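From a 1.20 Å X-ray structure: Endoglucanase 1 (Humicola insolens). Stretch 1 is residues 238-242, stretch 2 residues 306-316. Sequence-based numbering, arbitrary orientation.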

# COMPACT_ATOMS: atom_id res chain seq x y z
N GLY A 238 1.14 7.81 -11.26
CA GLY A 238 2.29 7.99 -10.41
C GLY A 238 3.53 8.38 -11.14
O GLY A 238 3.61 8.26 -12.37
N CYS A 239 4.55 8.78 -10.40
CA CYS A 239 5.88 8.97 -10.96
C CYS A 239 6.65 7.67 -10.69
O CYS A 239 7.19 7.47 -9.60
CB CYS A 239 6.59 10.15 -10.35
SG CYS A 239 8.32 10.26 -10.91
N GLY A 240 6.73 6.80 -11.67
CA GLY A 240 7.27 5.47 -11.46
C GLY A 240 8.78 5.40 -11.51
O GLY A 240 9.44 6.04 -12.37
N TRP A 241 9.35 4.57 -10.67
CA TRP A 241 10.80 4.31 -10.57
C TRP A 241 10.99 2.79 -10.55
O TRP A 241 10.59 2.12 -9.60
CB TRP A 241 11.30 4.95 -9.27
CG TRP A 241 12.77 4.77 -8.97
CD1 TRP A 241 13.32 3.92 -8.05
CD2 TRP A 241 13.87 5.51 -9.52
NE1 TRP A 241 14.67 4.12 -8.01
CE2 TRP A 241 15.04 5.08 -8.90
CE3 TRP A 241 13.93 6.51 -10.47
CZ2 TRP A 241 16.29 5.62 -9.23
CZ3 TRP A 241 15.16 7.06 -10.76
CH2 TRP A 241 16.32 6.58 -10.17
N ASN A 242 11.56 2.28 -11.65
CA ASN A 242 11.76 0.84 -11.85
C ASN A 242 13.01 0.74 -12.70
O ASN A 242 13.04 1.29 -13.82
CB ASN A 242 10.55 0.22 -12.55
CG ASN A 242 10.65 -1.24 -12.92
OD1 ASN A 242 11.79 -1.76 -12.99
ND2 ASN A 242 9.53 -1.87 -13.24
N TYR A 306 19.95 11.90 -16.01
CA TYR A 306 20.87 11.04 -15.25
C TYR A 306 20.69 11.30 -13.77
O TYR A 306 20.97 12.40 -13.30
CB TYR A 306 22.31 11.33 -15.70
CG TYR A 306 23.29 10.38 -15.09
CD1 TYR A 306 23.36 9.06 -15.47
CD2 TYR A 306 24.19 10.80 -14.18
CE1 TYR A 306 24.31 8.17 -14.94
CE2 TYR A 306 25.11 9.94 -13.64
CZ TYR A 306 25.17 8.62 -13.99
OH TYR A 306 26.13 7.79 -13.39
N THR A 307 20.21 10.30 -13.05
CA THR A 307 19.86 10.46 -11.63
C THR A 307 19.84 9.09 -10.99
O THR A 307 19.56 8.09 -11.67
CB THR A 307 18.48 11.15 -11.46
OG1 THR A 307 18.26 11.41 -10.05
CG2 THR A 307 17.31 10.37 -12.00
N ASN A 308 20.02 9.08 -9.68
CA ASN A 308 19.86 7.91 -8.85
C ASN A 308 18.72 8.07 -7.84
O ASN A 308 18.62 7.22 -6.93
CB ASN A 308 21.16 7.50 -8.13
CG ASN A 308 21.64 8.55 -7.15
OD1 ASN A 308 21.16 9.69 -7.21
ND2 ASN A 308 22.55 8.17 -6.27
N MET A 309 17.88 9.07 -8.00
CA MET A 309 16.77 9.36 -7.10
C MET A 309 15.60 9.93 -7.90
O MET A 309 15.76 10.58 -8.90
CB MET A 309 17.16 10.35 -5.98
CG MET A 309 18.32 9.89 -5.14
SD MET A 309 18.71 11.11 -3.90
CE MET A 309 20.26 10.45 -3.30
N ILE A 310 14.39 9.70 -7.35
CA ILE A 310 13.18 10.34 -7.86
C ILE A 310 13.20 11.82 -7.53
O ILE A 310 13.42 12.17 -6.34
CB ILE A 310 11.93 9.66 -7.29
CG1 ILE A 310 11.87 8.17 -7.58
CG2 ILE A 310 10.67 10.38 -7.71
CD1 ILE A 310 10.83 7.43 -6.80
N ASP A 311 12.93 12.70 -8.48
CA ASP A 311 12.78 14.13 -8.23
C ASP A 311 11.90 14.70 -9.35
O ASP A 311 11.53 14.00 -10.31
CB ASP A 311 14.12 14.84 -8.07
CG ASP A 311 15.00 14.87 -9.28
OD1 ASP A 311 14.55 14.57 -10.40
OD2 ASP A 311 16.20 15.27 -9.09
N ASP A 312 11.55 15.99 -9.23
CA ASP A 312 10.68 16.60 -10.22
C ASP A 312 11.23 16.53 -11.63
O ASP A 312 10.46 16.29 -12.57
CB ASP A 312 10.39 18.05 -9.87
CG ASP A 312 9.35 18.26 -8.79
OD1 ASP A 312 8.75 17.29 -8.35
OD2 ASP A 312 9.13 19.44 -8.45
N GLU A 313 12.54 16.77 -11.81
CA GLU A 313 13.09 16.75 -13.18
C GLU A 313 12.86 15.37 -13.80
O GLU A 313 12.45 15.26 -14.99
CB GLU A 313 14.60 17.06 -13.14
CG GLU A 313 15.23 17.09 -14.48
CD GLU A 313 16.72 17.13 -14.41
OE1 GLU A 313 17.26 16.72 -13.32
OE2 GLU A 313 17.35 17.46 -15.48
N PHE A 314 13.14 14.32 -13.05
CA PHE A 314 12.92 12.94 -13.54
C PHE A 314 11.45 12.69 -13.81
O PHE A 314 11.09 12.14 -14.86
CB PHE A 314 13.47 11.95 -12.50
CG PHE A 314 13.08 10.54 -12.78
CD1 PHE A 314 13.82 9.75 -13.66
CD2 PHE A 314 11.97 9.97 -12.21
CE1 PHE A 314 13.43 8.45 -13.95
CE2 PHE A 314 11.55 8.69 -12.50
CZ PHE A 314 12.30 7.93 -13.38
N CYS A 315 10.58 13.07 -12.88
CA CYS A 315 9.16 12.79 -13.03
C CYS A 315 8.57 13.49 -14.24
O CYS A 315 7.80 12.90 -15.01
CB CYS A 315 8.38 13.15 -11.76
SG CYS A 315 8.91 12.15 -10.33
N GLU A 316 8.94 14.75 -14.43
CA GLU A 316 8.44 15.50 -15.57
C GLU A 316 8.90 14.86 -16.85
O GLU A 316 8.17 14.65 -17.82
CB GLU A 316 8.84 16.97 -15.47
CG GLU A 316 8.38 17.81 -16.61
CD GLU A 316 8.89 19.24 -16.50
OE1 GLU A 316 8.18 20.04 -16.08
OE2 GLU A 316 10.09 19.46 -16.75

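Stretch 1 is an irregular segment lying against the loop and first helical turn of stretch 2, and no hydrogen bond joins the two; a disulfide and apolar packing hold them together. Gly-238 makes no contact here, but its backbone angles (phi 83°, psi 169°) would jam a CB against the preceding carbonyl oxygen, so these angles by themselves call for glycine, whatever stretch 2 does.

Cys-239 points toward stretch 2, and its SG bonds to Cys-315 SG at 2.1 Å. The chi3 of -87° is close to the ideal for an unstrained disulfide, and the CA atoms of Cys-239 and Cys-315 lie 5.4 Å apart. The sulfur is also well placed among carbon: Cys-239 SG lies 4.0 Å from Ile-310 CG2 and 3.9 Å from Phe-314 CD2, at the edge of the phenyl ring.

Gly-240 contributes backbone. Gly-240 O sits 3.4 Å from Phe-314 CE2, near the ring plane, where the slightly positive ring hydrogens favor a carbonyl oxygen.

Trp-241 has the largest area covered by the other stretch. Its six-membered ring turns an edge to the face of Phe-314, with centroids 5.1 Å apart, planes at 76°, and Trp-241 CE3 3.6 Å from Phe-314 CZ. Backbone of Met-309 and Ile-310 covers one indole face, while Ile-310 CD1 reaches within 3.5 Å of Trp-241 CB. The broad, flat indole thus meets both loop and helix. Its far end approaches Thr-307 O, 3.9 Å from Trp-241 CH2.

Asn-242 points away and is satisfied by hydrogen bonds elsewhere.

Within stretch 2, Thr-307 OG1 donates to Met-309 O (2.9 Å), and Asp-311 caps the helix, its OD1 accepting from Phe-314 N at 3.0 Å; Phe-314 and Cys-315, both in that first turn, meet stretch 1.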